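Putative hexulose 6 phosphate synthase (Salmonella typhimurium, PDB 3F4W) is a putative synthase of the orotidine 5'-phosphate decarboxylase / HUMPS family, built as a TIM barrel, whose precise role remains unassigned. Local coordinates at residues K2-L7 against E55-A60; M16-K21 against A189-A194; V23-I28 against E199-S204; D148-M153 against I162-G167. All coordinates share one frame; numbering follows the deposited sequence.

Contact 1: K2-L7 against E55-A60; sequences KLQLAL and EVLADA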
loop_
_atom_site.group_PDB
_atom_site.type_symbol
_atom_site.label_atom_id
_atom_site.label_comp_id
_atom_site.label_asym_id
_atom_site.label_seq_id
_atom_site.Cartn_x
_atom_site.Cartn_y
_atom_site.Cartn_z
ATOM N N LYS A 2 -20.376 11.326 8.746
ATOM C CA LYS A 2 -20.291 9.931 9.156
ATOM C C LYS A 2 -19.095 9.666 10.057
ATOM O O LYS A 2 -18.070 10.334 9.950
ATOM C CB LYS A 2 -20.185 9.033 7.925
ATOM C CG LYS A 2 -21.374 9.094 6.984
ATOM C CD LYS A 2 -21.167 8.144 5.816
ATOM C CE LYS A 2 -22.393 8.055 4.925
ATOM N NZ LYS A 2 -22.130 7.194 3.731
ATOM N N LEU A 3 -19.228 8.681 10.938
ATOM C CA LEU A 3 -18.102 8.214 11.737
ATOM C C LEU A 3 -17.506 6.948 11.134
ATOM O O LEU A 3 -18.158 5.908 11.073
ATOM C CB LEU A 3 -18.516 7.964 13.188
ATOM C CG LEU A 3 -17.447 7.322 14.077
ATOM C CD1 LEU A 3 -16.140 8.106 14.012
ATOM C CD2 LEU A 3 -17.930 7.198 15.517
ATOM N N GLN A 4 -16.260 7.044 10.685
ATOM C CA GLN A 4 -15.547 5.893 10.148
ATOM C C GLN A 4 -14.545 5.408 11.191
ATOM O O GLN A 4 -13.763 6.197 11.719
ATOM C CB GLN A 4 -14.838 6.277 8.847
ATOM C CG GLN A 4 -13.899 5.223 8.294
ATOM C CD GLN A 4 -13.437 5.553 6.884
ATOM O OE1 GLN A 4 -14.219 6.031 6.063
ATOM N NE2 GLN A 4 -12.165 5.295 6.596
ATOM N N LEU A 5 -14.590 4.114 11.498
ATOM C CA LEU A 5 -13.720 3.523 12.512
ATOM C C LEU A 5 -12.597 2.687 11.901
ATOM O O LEU A 5 -12.844 1.638 11.304
ATOM C CB LEU A 5 -14.533 2.651 13.470
ATOM C CG LEU A 5 -13.732 1.874 14.516
ATOM C CD1 LEU A 5 -13.121 2.817 15.542
ATOM C CD2 LEU A 5 -14.610 0.847 15.199
ATOM N N ALA A 6 -11.360 3.142 12.069
ATOM C CA ALA A 6 -10.207 2.406 11.555
ATOM C C ALA A 6 -9.791 1.250 12.468
ATOM O O ALA A 6 -9.389 1.461 13.611
ATOM C CB ALA A 6 -9.026 3.352 11.323
ATOM N N LEU A 7 -9.898 0.028 11.954
ATOM C CA LEU A 7 -9.368 -1.145 12.638
ATOM C C LEU A 7 -7.996 -1.485 12.059
ATOM O O LEU A 7 -7.893 -2.144 11.026
ATOM C CB LEU A 7 -10.314 -2.337 12.487
ATOM C CG LEU A 7 -11.761 -2.125 12.939
ATOM C CD1 LEU A 7 -12.580 -3.376 12.684
ATOM C CD2 LEU A 7 -11.817 -1.740 14.407
ATOM N N GLU A 55 -21.472 -0.080 6.269
ATOM C CA GLU A 55 -20.567 0.070 5.135
ATOM C C GLU A 55 -19.155 -0.344 5.538
ATOM O O GLU A 55 -18.717 -0.084 6.656
ATOM C CB GLU A 55 -20.582 1.505 4.604
ATOM C CG GLU A 55 -21.855 1.865 3.856
ATOM C CD GLU A 55 -21.822 3.269 3.280
ATOM O OE1 GLU A 55 -22.326 3.459 2.152
ATOM O OE2 GLU A 55 -21.292 4.180 3.952
ATOM N N VAL A 56 -18.453 -1.000 4.624
ATOM C CA VAL A 56 -17.107 -1.474 4.905
ATOM C C VAL A 56 -16.122 -0.805 3.960
ATOM O O VAL A 56 -16.323 -0.791 2.746
ATOM C CB VAL A 56 -17.006 -3.017 4.791
ATOM C CG1 VAL A 56 -15.576 -3.484 5.015
ATOM C CG2 VAL A 56 -17.943 -3.688 5.786
ATOM N N LEU A 57 -15.070 -0.230 4.538
ATOM C CA LEU A 57 -14.005 0.432 3.792
ATOM C C LEU A 57 -12.744 -0.432 3.848
ATOM O O LEU A 57 -12.298 -0.806 4.927
ATOM C CB LEU A 57 -13.736 1.810 4.419
ATOM C CG LEU A 57 -12.590 2.794 4.097
ATOM C CD1 LEU A 57 -11.276 2.120 3.736
ATOM C CD2 LEU A 57 -12.982 3.837 3.043
ATOM N N ALA A 58 -12.178 -0.757 2.689
ATOM C CA ALA A 58 -10.911 -1.485 2.649
ATOM C C ALA A 58 -9.762 -0.507 2.442
ATOM O O ALA A 58 -9.619 0.072 1.363
ATOM C CB ALA A 58 -10.928 -2.529 1.534
ATOM N N ASP A 59 -8.950 -0.316 3.477
ATOM C CA ASP A 59 -7.860 0.649 3.418
ATOM C C ASP A 59 -6.622 0.045 2.762
ATOM O O ASP A 59 -5.578 -0.111 3.400
ATOM C CB ASP A 59 -7.513 1.161 4.813
ATOM C CG ASP A 59 -6.653 2.404 4.775
ATOM O OD1 ASP A 59 -6.633 3.086 3.729
ATOM O OD2 ASP A 59 -5.997 2.700 5.793
ATOM N N ALA A 60 -6.751 -0.293 1.484
ATOM C CA ALA A 60 -5.662 -0.921 0.745
ATOM C C ALA A 60 -4.520 0.050 0.439
ATOM O O ALA A 60 -3.381 -0.373 0.238
ATOM C CB ALA A 60 -6.193 -1.537 -0.538
#
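Lys2 and Glu55 form a salt bridge at the N-terminal end of a TIM barrel, between strands 2-7 and 55-62, which are separated in the closed parallel sheet by strand 28-31. Both chains run out extended and cross at about a right angle, and Lys2 NZ reaches Glu55 OE2 at 3.1 Å. The ammonium group meets that oxygen on its syn side, 23° out of the carboxylate plane. Long, flexible charged residues suit this place, because their backbones are too far apart to bond directly. Tyr80 OH also hydrogen-bonds Glu55 OE2, so this one oxygen takes both bonds.

One layer further along the strands, the amide of Gln4 lies against the branch of Leu57. With its CG anti to the backbone N (chi1 172°), Gln4 extends across the interior toward Leu57. Gln4 NE2 is satisfied by Glu30 OE1, to which it donates a hydrogen bond, while the aliphatic Leu57 supplies only packing. From the intervening strand, Ile28 touches Gln4, Glu55 and Leu57, filling in between its two neighbouring strands. At the amide itself, Gln4 NE2 sits 3.6 Å from Leu57 CG and Gln4 OE1 lies 3.9 Å from Leu57 CD2.

Contact 2: M16-K21 against A189-A194; sequences MVFMDK and AITHAA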
loop_
_atom_site.group_PDB
_atom_site.type_symbol
_atom_site.label_atom_id
_atom_site.label_comp_id
_atom_site.label_asym_id
_atom_site.label_seq_id
_atom_site.Cartn_x
_atom_site.Cartn_y
_atom_site.Cartn_z
ATOM N N MET A 16 -13.782 -8.875 15.437
ATOM C CA MET A 16 -15.157 -9.360 15.506
ATOM C C MET A 16 -15.740 -9.149 16.898
ATOM O O MET A 16 -16.911 -8.792 17.047
ATOM C CB MET A 16 -15.223 -10.838 15.119
ATOM C CG MET A 16 -14.768 -11.111 13.698
ATOM S SD MET A 16 -15.856 -10.378 12.465
ATOM C CE MET A 16 -17.050 -11.690 12.230
ATOM N N VAL A 17 -14.915 -9.364 17.916
ATOM C CA VAL A 17 -15.329 -9.140 19.292
ATOM C C VAL A 17 -15.451 -7.651 19.599
ATOM O O VAL A 17 -16.416 -7.216 20.231
ATOM C CB VAL A 17 -14.339 -9.772 20.280
ATOM C CG1 VAL A 17 -14.551 -9.207 21.674
ATOM C CG2 VAL A 17 -14.481 -11.287 20.271
ATOM N N PHE A 18 -14.472 -6.872 19.146
ATOM C CA PHE A 18 -14.435 -5.441 19.439
ATOM C C PHE A 18 -15.595 -4.674 18.811
ATOM O O PHE A 18 -16.153 -3.772 19.432
ATOM C CB PHE A 18 -13.102 -4.827 18.994
ATOM C CG PHE A 18 -12.967 -3.364 19.329
ATOM C CD1 PHE A 18 -12.537 -2.964 20.585
ATOM C CD2 PHE A 18 -13.270 -2.394 18.391
ATOM C CE1 PHE A 18 -12.413 -1.619 20.897
ATOM C CE2 PHE A 18 -13.150 -1.047 18.693
ATOM C CZ PHE A 18 -12.724 -0.657 19.949
ATOM N N MET A 19 -15.951 -5.026 17.579
ATOM C CA MET A 19 -17.009 -4.314 16.868
ATOM C C MET A 19 -18.352 -4.364 17.596
ATOM O O MET A 19 -19.131 -3.414 17.534
ATOM C CB MET A 19 -17.158 -4.831 15.434
ATOM C CG MET A 19 -16.118 -4.278 14.462
ATOM S SD MET A 19 -15.918 -2.483 14.540
ATOM C CE MET A 19 -17.598 -1.906 14.301
ATOM N N ASP A 20 -18.620 -5.467 18.286
ATOM C CA ASP A 20 -19.871 -5.602 19.029
ATOM C C ASP A 20 -20.015 -4.520 20.097
ATOM O O ASP A 20 -21.122 -4.211 20.537
ATOM C CB ASP A 20 -19.980 -6.990 19.663
ATOM C CG ASP A 20 -20.336 -8.060 18.654
ATOM O OD1 ASP A 20 -20.035 -9.248 18.907
ATOM O OD2 ASP A 20 -20.915 -7.710 17.604
ATOM N N LYS A 21 -18.892 -3.938 20.502
ATOM C CA LYS A 21 -18.894 -2.922 21.545
ATOM C C LYS A 21 -19.305 -1.543 21.036
ATOM O O LYS A 21 -19.789 -0.717 21.804
ATOM C CB LYS A 21 -17.511 -2.815 22.192
ATOM C CG LYS A 21 -17.063 -4.024 22.990
ATOM C CD LYS A 21 -15.753 -3.697 23.699
ATOM C CE LYS A 21 -15.407 -4.713 24.770
ATOM N NZ LYS A 21 -14.817 -5.942 24.190
ATOM N N ALA A 189 -8.090 6.343 19.147
ATOM C CA ALA A 189 -8.851 6.943 20.241
ATOM C C ALA A 189 -9.909 5.977 20.756
ATOM O O ALA A 189 -10.214 5.949 21.951
ATOM C CB ALA A 189 -9.489 8.253 19.799
ATOM N N ILE A 190 -10.461 5.177 19.849
ATOM C CA ILE A 190 -11.498 4.212 20.200
ATOM C C ILE A 190 -10.951 2.810 20.477
ATOM O O ILE A 190 -11.324 2.175 21.466
ATOM C CB ILE A 190 -12.586 4.139 19.100
ATOM C CG1 ILE A 190 -13.397 5.441 19.069
ATOM C CG2 ILE A 190 -13.493 2.939 19.326
ATOM C CD1 ILE A 190 -14.282 5.596 17.847
ATOM N N THR A 191 -10.066 2.324 19.613
ATOM C CA THR A 191 -9.574 0.954 19.751
ATOM C C THR A 191 -8.706 0.759 20.996
ATOM O O THR A 191 -8.662 -0.332 21.563
ATOM C CB THR A 191 -8.824 0.473 18.492
ATOM O OG1 THR A 191 -7.744 1.365 18.205
ATOM C CG2 THR A 191 -9.769 0.425 17.300
ATOM N N HIS A 192 -8.035 1.820 21.430
ATOM C CA HIS A 192 -7.196 1.747 22.623
ATOM C C HIS A 192 -7.873 2.377 23.836
ATOM O O HIS A 192 -7.239 2.593 24.869
ATOM C CB HIS A 192 -5.846 2.427 22.382
ATOM C CG HIS A 192 -4.963 1.696 21.420
ATOM N ND1 HIS A 192 -4.590 0.382 21.603
ATOM C CD2 HIS A 192 -4.364 2.102 20.275
ATOM C CE1 HIS A 192 -3.810 0.006 20.605
ATOM N NE2 HIS A 192 -3.656 1.031 19.785
ATOM N N ALA A 193 -9.160 2.678 23.705
ATOM C CA ALA A 193 -9.906 3.286 24.797
ATOM C C ALA A 193 -10.172 2.269 25.898
ATOM O O ALA A 193 -10.442 1.099 25.623
ATOM C CB ALA A 193 -11.215 3.862 24.289
ATOM N N ALA A 194 -10.091 2.714 27.147
ATOM C CA ALA A 194 -10.467 1.861 28.266
ATOM C C ALA A 194 -11.951 1.525 28.145
ATOM O O ALA A 194 -12.379 0.403 28.422
ATOM C CB ALA A 194 -10.179 2.558 29.582
#
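Phe18 directs its ring at the short, one-turn helix 188-191. Its own helix, 12-22, belongs to the outer layer of the TIM barrel, whereas 188-191 is a short extra helix following the last strand. Phe18 CG is anti to the backbone N (chi1 -177°), which carries the ring out from the helix, and the leading atom is CZ.

The apolar contacts involve two methyl groups. Ile190 CG2 lies at the ring edge, in its plane, 3.7 Å from Phe18 CZ, and Thr191 CG2 is 3.9 Å from Phe18 CE2. A flat, wide ring suits this place because one residue can meet two successive beta-branched ones.

Contacts with the backbone are slightly closer. The carbonyl oxygen of Ile190 stands at the ring edge, near its plane, at 3.5 Å from Phe18 CZ, where the slightly positive ring hydrogens would favour it. That oxygen also accepts a hydrogen bond from Ala193 N at 3.2 Å. Thr191 CA approaches the ring obliquely, 3.5 Å from Phe18 CZ.

The polar branch of Thr191 is turned back to Gly187 O, just before the helix, where OG1 hydrogen-bonds and leaves the methyl to the ring.

Around this contact, Pro196 of helix 196-209 and Leu10 also touch Phe18, while Ile190 packs inward on Leu5 of strand 2-7 and beside Glu199 of helix 196-209.

Contact 3: V23-I28 against E199-S204; sequences VDDVDI and EARKIS
Asp25 belongs to the 3-10 turn that leads from helix 12-22 into strand 28-31 of a TIM barrel, and it rests against helix 196-209, the last helix of the chain. Its carboxylate lies beside the helix backbone, with Asp25 OD2 3.5 Å from Arg201 CA and 3.8 Å from Arg201 CB. Lower down the same side chain, Asp25 CB faces the methyl of Ala200 at 4.4 Å. Alanine suits this turn of the helix, since its short side chain lets the loop come close.

The third partner is Ser204, one turn further on. Its CB meets the carbonyl oxygen Asp25 O at 3.6 Å, and its OG lies 3.8 Å from Asp25 CB. This hydroxyl folds back between the backbone N and the carbonyl carbon (chi1 62°), within hydrogen-bonding distance of both Ala200 O and Arg201 O. A small residue that can turn its polar group onto its own helix fits well against a loop.

Although Arg201 and Asp25 carry opposite charges, they form no salt bridge: the arginine chain bends at chi3 (79°), and its NE stays 6.7 Å from Asp25 OD2. Any attraction is probably weak and long-range.

The loop is held from other directions too. Lys54 NZ donates to both Val23 O and Val26 O, and Asp27 OD2 accepts a hydrogen bond from Leu3 N. A loop after the first helix meeting the last helix, 196-209, is what closure of a beta/alpha barrel brings about, with the start and the end of the chain side by side.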
loop_
_atom_site.group_PDB
_atom_site.type_symbol
_atom_site.label_atom_id
_atom_site.label_comp_id
_atom_site.label_asym_id
_atom_site.label_seq_id
_atom_site.Cartn_x
_atom_site.Cartn_y
_atom_site.Cartn_z
ATOM N N VAL A 23 -20.381 -0.905 17.321
ATOM C CA VAL A 23 -20.945 -0.868 15.973
ATOM C C VAL A 23 -22.175 0.030 15.805
ATOM O O VAL A 23 -22.375 0.611 14.737
ATOM C CB VAL A 23 -21.253 -2.282 15.437
ATOM C CG1 VAL A 23 -22.419 -2.901 16.195
ATOM C CG2 VAL A 23 -21.548 -2.219 13.941
ATOM N N ASP A 24 -22.994 0.153 16.849
ATOM C CA ASP A 24 -24.228 0.937 16.756
ATOM C C ASP A 24 -23.982 2.441 16.597
ATOM O O ASP A 24 -24.860 3.174 16.138
ATOM C CB ASP A 24 -25.133 0.679 17.968
ATOM C CG ASP A 24 -25.814 -0.684 17.912
ATOM O OD1 ASP A 24 -25.792 -1.321 16.841
ATOM O OD2 ASP A 24 -26.375 -1.114 18.940
ATOM N N ASP A 25 -22.796 2.897 16.986
ATOM C CA ASP A 25 -22.444 4.313 16.885
ATOM C C ASP A 25 -21.497 4.616 15.723
ATOM O O ASP A 25 -21.041 5.751 15.569
ATOM C CB ASP A 25 -21.812 4.802 18.189
ATOM C CG ASP A 25 -22.806 4.865 19.327
ATOM O OD1 ASP A 25 -24.025 4.826 19.056
ATOM O OD2 ASP A 25 -22.366 4.961 20.490
ATOM N N VAL A 26 -21.212 3.602 14.912
ATOM C CA VAL A 26 -20.282 3.729 13.793
ATOM C C VAL A 26 -21.023 3.622 12.459
ATOM O O VAL A 26 -21.943 2.821 12.323
ATOM C CB VAL A 26 -19.191 2.636 13.872
ATOM C CG1 VAL A 26 -18.356 2.603 12.603
ATOM C CG2 VAL A 26 -18.309 2.853 15.097
ATOM N N ASP A 27 -20.623 4.429 11.481
ATOM C CA ASP A 27 -21.251 4.416 10.158
ATOM C C ASP A 27 -20.451 3.600 9.144
ATOM O O ASP A 27 -21.020 2.896 8.313
ATOM C CB ASP A 27 -21.411 5.840 9.629
ATOM C CG ASP A 27 -22.294 6.691 10.510
ATOM O OD1 ASP A 27 -23.520 6.436 10.543
ATOM O OD2 ASP A 27 -21.760 7.612 11.169
ATOM N N ILE A 28 -19.131 3.716 9.202
ATOM C CA ILE A 28 -18.264 2.993 8.277
ATOM C C ILE A 28 -17.203 2.208 9.032
ATOM O O ILE A 28 -16.456 2.771 9.827
ATOM C CB ILE A 28 -17.553 3.951 7.305
ATOM C CG1 ILE A 28 -18.575 4.766 6.507
ATOM C CG2 ILE A 28 -16.636 3.169 6.375
ATOM C CD1 ILE A 28 -17.958 5.869 5.660
ATOM N N GLU A 199 -16.140 6.186 24.380
ATOM C CA GLU A 199 -15.420 7.051 23.453
ATOM C C GLU A 199 -16.161 7.151 22.126
ATOM O O GLU A 199 -16.254 8.228 21.539
ATOM C CB GLU A 199 -13.990 6.548 23.230
ATOM C CG GLU A 199 -13.189 7.361 22.211
ATOM C CD GLU A 199 -12.858 8.765 22.696
ATOM O OE1 GLU A 199 -12.029 9.446 22.049
ATOM O OE2 GLU A 199 -13.421 9.188 23.730
ATOM N N ALA A 200 -16.693 6.027 21.660
ATOM C CA ALA A 200 -17.451 6.008 20.414
ATOM C C ALA A 200 -18.702 6.868 20.540
ATOM O O ALA A 200 -19.060 7.602 19.619
ATOM C CB ALA A 200 -17.819 4.579 20.034
ATOM N N ARG A 201 -19.360 6.782 21.692
ATOM C CA ARG A 201 -20.549 7.585 21.948
ATOM C C ARG A 201 -20.250 9.082 21.907
ATOM O O ARG A 201 -20.977 9.847 21.279
ATOM C CB ARG A 201 -21.170 7.234 23.299
ATOM C CG ARG A 201 -22.446 8.008 23.579
ATOM C CD ARG A 201 -22.777 8.045 25.061
ATOM N NE ARG A 201 -21.980 9.029 25.789
ATOM C CZ ARG A 201 -21.109 8.727 26.747
ATOM N NH1 ARG A 201 -20.916 7.462 27.102
ATOM N NH2 ARG A 201 -20.435 9.695 27.356
ATOM N N LYS A 202 -19.182 9.492 22.586
ATOM C CA LYS A 202 -18.850 10.911 22.704
ATOM C C LYS A 202 -18.454 11.530 21.365
ATOM O O LYS A 202 -18.728 12.706 21.109
ATOM C CB LYS A 202 -17.744 11.126 23.739
ATOM C CG LYS A 202 -18.076 10.543 25.102
ATOM C CD LYS A 202 -17.509 11.384 26.232
ATOM C CE LYS A 202 -15.992 11.362 26.244
ATOM N NZ LYS A 202 -15.471 10.016 26.602
ATOM N N ILE A 203 -17.815 10.737 20.512
ATOM C CA ILE A 203 -17.399 11.223 19.202
ATOM C C ILE A 203 -18.601 11.322 18.266
ATOM O O ILE A 203 -18.813 12.347 17.622
ATOM C CB ILE A 203 -16.287 10.332 18.593
ATOM C CG1 ILE A 203 -14.995 10.489 19.398
ATOM C CG2 ILE A 203 -16.040 10.685 17.128
ATOM C CD1 ILE A 203 -13.933 9.466 19.062
ATOM N N SER A 204 -19.411 10.270 18.218
ATOM C CA SER A 204 -20.561 10.260 17.322
ATOM C C SER A 204 -21.577 11.317 17.739
ATOM O O SER A 204 -22.323 11.829 16.912
ATOM C CB SER A 204 -21.212 8.878 17.293
ATOM O OG SER A 204 -21.704 8.533 18.575
#

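Contact 4: D148-M153 against I162-G167; sequences DDLITM and IAVAGG
Ile162 meets both Leu150 and Met153 where helix 147-156 covers strand 161-165, part of the beta-alpha-beta crossover of the TIM barrel from strand 130-134 through helix 147-156 to strand 161-165. The helix and strand segments run nearly antiparallel, at 171°, with axes 9.6 Å apart, as expected when a helix returns along the outside of the barrel before the next strand begins.

From Ile162 CB two branches leave. CG2, anti to the backbone N, ends between the two helix residues, 3.9 Å from Leu150 CD1 and equally far from Met153 CG. The other branch goes through CG1, which lies beside the backbone N (chi1 -56°), and turns again to its tip, CD1, which meets Met153 CG at 3.6 Å and Met153 SD at 3.7 Å. A beta-branched residue with one longer arm thus serves two successive inward-facing positions of the helix, and the bent, flexible methionine follows its surface.

Two residues along, Val164 points to the same side and takes the other methyl of Leu150, whereas Ala163 between them turns away from the helix and touches Val183 and Ile185. Further along the segment, Gly167 N hydrogen-bonds a malonate ion, probably from the crystallisation liquor. Leu150 CD2 sits over the fork of Val164, 4.1 Å from each of Val164 CB, CG1 and CG2.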
loop_
_atom_site.group_PDB
_atom_site.type_symbol
_atom_site.label_atom_id
_atom_site.label_comp_id
_atom_site.label_asym_id
_atom_site.label_seq_id
_atom_site.Cartn_x
_atom_site.Cartn_y
_atom_site.Cartn_z
ATOM N N ASP A 148 -4.561 21.440 9.518
ATOM C CA ASP A 148 -4.073 22.427 8.559
ATOM C C ASP A 148 -4.355 21.957 7.137
ATOM O O ASP A 148 -4.792 22.739 6.293
ATOM C CB ASP A 148 -2.580 22.718 8.747
ATOM C CG ASP A 148 -2.164 24.061 8.150
ATOM O OD1 ASP A 148 -3.004 24.724 7.507
ATOM O OD2 ASP A 148 -0.995 24.460 8.331
ATOM N N ASP A 149 -4.119 20.674 6.877
ATOM C CA ASP A 149 -4.409 20.109 5.561
ATOM C C ASP A 149 -5.909 20.112 5.258
ATOM O O ASP A 149 -6.314 20.323 4.118
ATOM C CB ASP A 149 -3.821 18.698 5.420
ATOM C CG ASP A 149 -2.319 18.712 5.162
ATOM O OD1 ASP A 149 -1.761 19.801 4.906
ATOM O OD2 ASP A 149 -1.696 17.631 5.206
ATOM N N LEU A 150 -6.733 19.888 6.278
ATOM C CA LEU A 150 -8.180 19.916 6.085
ATOM C C LEU A 150 -8.650 21.317 5.698
ATOM O O LEU A 150 -9.530 21.475 4.852
ATOM C CB LEU A 150 -8.921 19.441 7.339
ATOM C CG LEU A 150 -10.449 19.415 7.228
ATOM C CD1 LEU A 150 -10.890 18.538 6.066
ATOM C CD2 LEU A 150 -11.081 18.931 8.518
ATOM N N ILE A 151 -8.056 22.329 6.321
ATOM C CA ILE A 151 -8.377 23.720 6.013
ATOM C C ILE A 151 -8.100 24.040 4.546
ATOM O O ILE A 151 -8.940 24.612 3.856
ATOM C CB ILE A 151 -7.587 24.687 6.909
ATOM C CG1 ILE A 151 -8.024 24.533 8.367
ATOM C CG2 ILE A 151 -7.762 26.124 6.432
ATOM C CD1 ILE A 151 -7.168 25.306 9.344
ATOM N N THR A 152 -6.921 23.661 4.067
ATOM C CA THR A 152 -6.590 23.863 2.663
ATOM C C THR A 152 -7.529 23.076 1.756
ATOM O O THR A 152 -8.043 23.604 0.770
ATOM C CB THR A 152 -5.143 23.464 2.362
ATOM O OG1 THR A 152 -4.260 24.316 3.099
ATOM C CG2 THR A 152 -4.852 23.602 0.875
ATOM N N MET A 153 -7.754 21.811 2.093
ATOM C CA MET A 153 -8.650 20.973 1.309
ATOM C C MET A 153 -10.019 21.628 1.129
ATOM O O MET A 153 -10.543 21.695 0.019
ATOM C CB MET A 153 -8.810 19.593 1.955
ATOM C CG MET A 153 -9.851 18.730 1.271
ATOM S SD MET A 153 -9.363 18.276 -0.402
ATOM C CE MET A 153 -8.249 16.914 -0.060
ATOM N N ILE A 162 -15.464 14.913 1.368
ATOM C CA ILE A 162 -14.203 15.014 2.105
ATOM C C ILE A 162 -14.201 14.217 3.404
ATOM O O ILE A 162 -15.135 14.307 4.199
ATOM C CB ILE A 162 -13.857 16.479 2.444
ATOM C CG1 ILE A 162 -13.819 17.337 1.177
ATOM C CG2 ILE A 162 -12.530 16.557 3.195
ATOM C CD1 ILE A 162 -12.755 16.923 0.178
ATOM N N ALA A 163 -13.136 13.447 3.612
ATOM C CA ALA A 163 -12.920 12.738 4.867
ATOM C C ALA A 163 -11.661 13.266 5.544
ATOM O O ALA A 163 -10.803 13.865 4.895
ATOM C CB ALA A 163 -12.810 11.234 4.624
ATOM N N VAL A 164 -11.555 13.062 6.852
ATOM C CA VAL A 164 -10.362 13.481 7.577
ATOM C C VAL A 164 -9.951 12.468 8.648
ATOM O O VAL A 164 -10.783 11.966 9.407
ATOM C CB VAL A 164 -10.518 14.900 8.185
ATOM C CG1 VAL A 164 -11.693 14.952 9.147
ATOM C CG2 VAL A 164 -9.230 15.330 8.870
ATOM N N ALA A 165 -8.653 12.170 8.686
ATOM C CA ALA A 165 -8.099 11.217 9.632
ATOM C C ALA A 165 -6.757 11.717 10.146
ATOM O O ALA A 165 -5.997 12.352 9.411
ATOM C CB ALA A 165 -7.925 9.856 8.967
ATOM N N GLY A 166 -6.466 11.425 11.407
ATOM C CA GLY A 166 -5.169 11.751 11.969
ATOM C C GLY A 166 -5.184 11.876 13.477
ATOM O O GLY A 166 -4.960 12.955 14.017
ATOM N N GLY A 167 -5.463 10.771 14.157
ATOM C CA GLY A 167 -5.428 10.738 15.608
ATOM C C GLY A 167 -6.541 11.526 16.271
ATOM O O GLY A 167 -6.404 11.960 17.412
#

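Contact 1 lies in the barrel interior, its centre about 5 Å from the centre of the chain, and mixes a salt bridge with amide packing. Contact 4, buried between the sheet and its outer helix, is wholly apolar, with a methionine sulfur among the carbons. Contacts 2 and 3 are farther out and partly buried; in both, side chains meet backbone atoms, and contact 2 adds a ring against two methyls. These two adjoin through Ile190, Glu199 and Ile203, and both join early elements to the last helices. Strand 2-7 ties contact 1 to each of them: Leu5 packs on Met19 and Ile190, while Leu5 N bonds Ile28 O. Contact 4 touches none but shares contact 1's sheet.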